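Local coordinates for protein heavy metal cation tricomponent efflux pump ZneA(CzcA-like) (Cupriavidus metallidurans, PDB 4K0J) that exports zinc ions as a zinc/proton antiporter of the RND superfamily, the inner-membrane pump of a tripartite heavy-metal efflux system, at residues W158-V170 with V295-N307. Residues are numbered along the deposited sequence; the frame is centred on the assembly and turned at random.
Sequences WKVIPRLKQVAGV and VMEGVHAAVRDLN
Arg163 has CG anti to its backbone N (chi1 176°) and bends at chi2 (62°), which carries its guanidinium across to helix 295-307, beside Asp305, whose carboxylate is likewise swung anti to N. Arg163 NE donates to Asp305 OD2 at 3.1 Å, almost straight; the oxygen lies in the guanidinium plane and is met on its anti side, the two flat groups turned 60° apart. Ala302 lies over one guanidinium face, toward its rim, its CB 3.4 Å from Arg163 NH1, while the aliphatic part of Arg163 slides past Leu306. Deeper in, Leu164 CD2 reaches Ala302 CB (3.6 Å) and Val303 CG2, and Leu306 CD1 rests on Val160 CG1 at 3.7 Å. Val167 packs toward the N-terminus of helix 295-307, CG1 against Val299 CG2, CG2 against Ala302 CB and Gly298 O. The positive phi of Gly169 suits glycine in the type II turn Val167-Val170, and its backbone runs close against Val295 CG1. The nearly antiparallel helices pack on the sheet of strands 135-143 and 170-177, as in RND porter subdomains. Asn309 holds Asp305 OD1, probably helping orient the carboxylate. An apolar seam bordered by one salt bridge results, whose in-plane bond probably limits the guanidinium's rotation.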
loop_
_atom_site.group_PDB
_atom_site.type_symbol
_atom_site.label_atom_id
_atom_site.label_comp_id
_atom_site.label_asym_id
_atom_site.label_seq_id
_atom_site.Cartn_x
_atom_site.Cartn_y
_atom_site.Cartn_z
ATOM N N TRP C 158 -12.109 18.555 27.031
ATOM C CA TRP C 158 -11.373 19.637 26.391
ATOM C C TRP C 158 -9.916 19.779 26.836
ATOM O O TRP C 158 -9.148 20.536 26.237
ATOM C CB TRP C 158 -12.140 20.946 26.555
ATOM C CG TRP C 158 -13.582 20.794 26.195
ATOM C CD1 TRP C 158 -14.634 20.689 27.053
ATOM C CD2 TRP C 158 -14.129 20.695 24.877
ATOM N NE1 TRP C 158 -15.804 20.545 26.352
ATOM C CE2 TRP C 158 -15.521 20.545 25.012
ATOM C CE3 TRP C 158 -13.578 20.728 23.593
ATOM C CZ2 TRP C 158 -16.367 20.434 23.917
ATOM C CZ3 TRP C 158 -14.421 20.612 22.509
ATOM C CH2 TRP C 158 -15.797 20.471 22.676
ATOM N N LYS C 159 -9.533 19.036 27.869
ATOM C CA LYS C 159 -8.155 19.059 28.349
ATOM C C LYS C 159 -7.488 17.693 28.232
ATOM O O LYS C 159 -6.515 17.529 27.505
ATOM C CB LYS C 159 -8.088 19.545 29.803
ATOM C CG LYS C 159 -8.696 20.920 30.034
ATOM C CD LYS C 159 -8.055 21.960 29.127
ATOM C CE LYS C 159 -8.602 23.349 29.407
ATOM N NZ LYS C 159 -8.281 23.807 30.787
ATOM N N VAL C 160 -8.030 16.713 28.946
ATOM C CA VAL C 160 -7.371 15.423 29.124
ATOM C C VAL C 160 -7.275 14.617 27.835
ATOM O O VAL C 160 -6.181 14.227 27.410
ATOM C CB VAL C 160 -8.089 14.578 30.191
ATOM C CG1 VAL C 160 -7.427 13.228 30.329
ATOM C CG2 VAL C 160 -8.083 15.304 31.520
ATOM N N ILE C 161 -8.424 14.356 27.224
ATOM C CA ILE C 161 -8.446 13.612 25.973
ATOM C C ILE C 161 -7.681 14.324 24.856
ATOM O O ILE C 161 -6.836 13.700 24.219
ATOM C CB ILE C 161 -9.872 13.225 25.532
ATOM C CG1 ILE C 161 -10.490 12.254 26.550
ATOM C CG2 ILE C 161 -9.839 12.588 24.155
ATOM C CD1 ILE C 161 -11.975 11.957 26.324
ATOM N N PRO C 162 -7.940 15.631 24.630
ATOM C CA PRO C 162 -7.149 16.298 23.587
ATOM C C PRO C 162 -5.642 16.181 23.814
ATOM O O PRO C 162 -4.874 16.216 22.853
ATOM C CB PRO C 162 -7.586 17.761 23.700
ATOM C CG PRO C 162 -8.958 17.700 24.258
ATOM C CD PRO C 162 -8.960 16.535 25.200
ATOM N N ARG C 163 -5.229 16.021 25.067
ATOM C CA ARG C 163 -3.815 15.915 25.385
ATOM C C ARG C 163 -3.292 14.512 25.104
ATOM O O ARG C 163 -2.315 14.338 24.378
ATOM C CB ARG C 163 -3.564 16.303 26.843
ATOM C CG ARG C 163 -2.122 16.142 27.308
ATOM C CD ARG C 163 -1.167 17.039 26.527
ATOM N NE ARG C 163 0.218 16.882 26.969
ATOM C CZ ARG C 163 1.048 15.948 26.516
ATOM N NH1 ARG C 163 0.639 15.080 25.601
ATOM N NH2 ARG C 163 2.288 15.878 26.980
ATOM N N LEU C 164 -3.948 13.512 25.680
ATOM C CA LEU C 164 -3.529 12.132 25.497
ATOM C C LEU C 164 -3.597 11.714 24.035
ATOM O O LEU C 164 -2.911 10.787 23.619
ATOM C CB LEU C 164 -4.382 11.201 26.353
ATOM C CG LEU C 164 -4.214 11.371 27.862
ATOM C CD1 LEU C 164 -5.319 10.632 28.578
ATOM C CD2 LEU C 164 -2.863 10.855 28.308
ATOM N N LYS C 165 -4.417 12.407 23.252
ATOM C CA LYS C 165 -4.508 12.151 21.816
ATOM C C LYS C 165 -3.222 12.546 21.087
ATOM O O LYS C 165 -3.025 12.189 19.927
ATOM C CB LYS C 165 -5.696 12.899 21.203
ATOM C CG LYS C 165 -7.069 12.296 21.484
ATOM C CD LYS C 165 -7.563 11.457 20.320
ATOM C CE LYS C 165 -7.788 12.304 19.076
ATOM N NZ LYS C 165 -8.155 11.482 17.885
ATOM N N GLN C 166 -2.348 13.284 21.761
ATOM C CA GLN C 166 -1.090 13.695 21.150
ATOM C C GLN C 166 0.013 12.656 21.320
ATOM O O GLN C 166 1.029 12.708 20.625
ATOM C CB GLN C 166 -0.605 15.013 21.736
ATOM C CG GLN C 166 -1.609 16.125 21.685
ATOM C CD GLN C 166 -0.987 17.440 22.070
ATOM O OE1 GLN C 166 0.024 17.850 21.499
ATOM N NE2 GLN C 166 -1.575 18.107 23.052
ATOM N N VAL C 167 -0.174 11.730 22.253
ATOM C CA VAL C 167 0.826 10.698 22.481
ATOM C C VAL C 167 0.917 9.791 21.267
ATOM O O VAL C 167 -0.037 9.091 20.938
ATOM C CB VAL C 167 0.508 9.843 23.720
ATOM C CG1 VAL C 167 1.588 8.792 23.925
ATOM C CG2 VAL C 167 0.383 10.717 24.945
ATOM N N ALA C 168 2.068 9.815 20.605
ATOM C CA ALA C 168 2.289 8.999 19.421
ATOM C C ALA C 168 2.115 7.528 19.754
ATOM O O ALA C 168 2.758 7.005 20.669
ATOM C CB ALA C 168 3.670 9.254 18.855
ATOM N N GLY C 169 1.234 6.868 19.008
ATOM C CA GLY C 169 0.924 5.469 19.229
ATOM C C GLY C 169 -0.455 5.308 19.833
ATOM O O GLY C 169 -0.947 4.196 19.991
ATOM N N VAL C 170 -1.072 6.430 20.183
ATOM C CA VAL C 170 -2.422 6.422 20.731
ATOM C C VAL C 170 -3.417 6.752 19.636
ATOM O O VAL C 170 -3.521 7.900 19.206
ATOM C CB VAL C 170 -2.594 7.439 21.876
ATOM C CG1 VAL C 170 -4.035 7.440 22.375
ATOM C CG2 VAL C 170 -1.649 7.122 23.007
ATOM N N VAL C 295 4.729 3.224 23.942
ATOM C CA VAL C 295 3.669 4.221 23.949
ATOM C C VAL C 295 3.290 4.608 25.380
ATOM O O VAL C 295 2.923 5.754 25.644
ATOM C CB VAL C 295 2.438 3.726 23.194
ATOM C CG1 VAL C 295 1.442 4.853 23.015
ATOM C CG2 VAL C 295 2.854 3.179 21.851
ATOM N N MET C 296 3.398 3.655 26.300
ATOM C CA MET C 296 3.088 3.916 27.703
ATOM C C MET C 296 4.018 4.961 28.296
ATOM O O MET C 296 3.635 5.698 29.199
ATOM C CB MET C 296 3.119 2.633 28.546
ATOM C CG MET C 296 1.808 1.856 28.537
ATOM S SD MET C 296 0.355 2.919 28.707
ATOM C CE MET C 296 0.641 3.667 30.309
ATOM N N GLU C 297 5.239 5.022 27.778
ATOM C CA GLU C 297 6.164 6.073 28.172
ATOM C C GLU C 297 5.579 7.458 27.879
ATOM O O GLU C 297 5.448 8.294 28.783
ATOM C CB GLU C 297 7.505 5.882 27.464
ATOM C CG GLU C 297 8.116 4.515 27.723
ATOM C CD GLU C 297 9.312 4.227 26.841
ATOM O OE1 GLU C 297 9.921 3.144 26.999
ATOM O OE2 GLU C 297 9.640 5.081 25.988
ATOM N N GLY C 298 5.212 7.687 26.621
ATOM C CA GLY C 298 4.654 8.958 26.195
ATOM C C GLY C 298 3.325 9.284 26.850
ATOM O O GLY C 298 3.023 10.450 27.124
ATOM N N VAL C 299 2.524 8.252 27.097
ATOM C CA VAL C 299 1.276 8.432 27.828
ATOM C C VAL C 299 1.579 8.893 29.248
ATOM O O VAL C 299 0.890 9.751 29.784
ATOM C CB VAL C 299 0.425 7.140 27.861
ATOM C CG1 VAL C 299 -0.839 7.346 28.684
ATOM C CG2 VAL C 299 0.066 6.708 26.455
ATOM N N HIS C 300 2.620 8.326 29.850
ATOM C CA HIS C 300 3.014 8.703 31.203
ATOM C C HIS C 300 3.456 10.157 31.246
ATOM O O HIS C 300 3.118 10.897 32.175
ATOM C CB HIS C 300 4.137 7.803 31.709
ATOM C CG HIS C 300 3.659 6.511 32.292
ATOM N ND1 HIS C 300 2.406 6.366 32.843
ATOM C CD2 HIS C 300 4.263 5.306 32.407
ATOM C CE1 HIS C 300 2.259 5.127 33.274
ATOM N NE2 HIS C 300 3.372 4.463 33.022
ATOM N N ALA C 301 4.212 10.556 30.229
ATOM C CA ALA C 301 4.595 11.954 30.067
ATOM C C ALA C 301 3.361 12.849 30.002
ATOM O O ALA C 301 3.281 13.862 30.703
ATOM C CB ALA C 301 5.440 12.127 28.818
ATOM N N ALA C 302 2.399 12.459 29.166
ATOM C CA ALA C 302 1.170 13.228 28.988
ATOM C C ALA C 302 0.380 13.378 30.286
ATOM O O ALA C 302 0.077 14.493 30.713
ATOM C CB ALA C 302 0.314 12.596 27.925
ATOM N N VAL C 303 0.042 12.247 30.895
ATOM C CA VAL C 303 -0.662 12.212 32.170
ATOM C C VAL C 303 0.020 13.082 33.221
ATOM O O VAL C 303 -0.632 13.914 33.876
ATOM C CB VAL C 303 -0.736 10.776 32.700
ATOM C CG1 VAL C 303 -1.289 10.756 34.118
ATOM C CG2 VAL C 303 -1.579 9.922 31.779
ATOM N N ARG C 304 1.333 12.893 33.369
ATOM C CA ARG C 304 2.130 13.687 34.303
ATOM C C ARG C 304 1.950 15.175 34.034
ATOM O O ARG C 304 1.643 15.937 34.947
ATOM C CB ARG C 304 3.609 13.322 34.205
ATOM C CG ARG C 304 4.271 13.030 35.540
ATOM C CD ARG C 304 5.793 12.989 35.410
ATOM N NE ARG C 304 6.232 12.325 34.183
ATOM C CZ ARG C 304 6.420 11.014 34.062
ATOM N NH1 ARG C 304 6.208 10.214 35.096
ATOM N NH2 ARG C 304 6.813 10.498 32.906
ATOM N N ASP C 305 2.132 15.570 32.774
ATOM C CA ASP C 305 1.928 16.953 32.334
ATOM C C ASP C 305 0.542 17.482 32.702
ATOM O O ASP C 305 0.387 18.649 33.071
ATOM C CB ASP C 305 2.133 17.053 30.819
ATOM C CG ASP C 305 1.961 18.466 30.291
ATOM O OD1 ASP C 305 2.156 19.429 31.064
ATOM O OD2 ASP C 305 1.641 18.608 29.093
ATOM N N LEU C 306 -0.460 16.618 32.596
ATOM C CA LEU C 306 -1.818 17.003 32.931
ATOM C C LEU C 306 -1.954 17.304 34.414
ATOM O O LEU C 306 -2.512 18.332 34.793
ATOM C CB LEU C 306 -2.814 15.918 32.515
ATOM C CG LEU C 306 -3.169 15.885 31.029
ATOM C CD1 LEU C 306 -4.126 14.751 30.745
ATOM C CD2 LEU C 306 -3.771 17.206 30.593
ATOM N N ASN C 307 -1.445 16.414 35.257
ATOM C CA ASN C 307 -1.577 16.631 36.696
ATOM C C ASN C 307 -0.750 17.820 37.194
ATOM O O ASN C 307 -1.236 18.665 37.949
ATOM C CB ASN C 307 -1.226 15.360 37.476
ATOM C CG ASN C 307 -2.257 14.260 37.297
ATOM O OD1 ASN C 307 -3.462 14.494 37.404
ATOM N ND2 ASN C 307 -1.785 13.050 37.020
#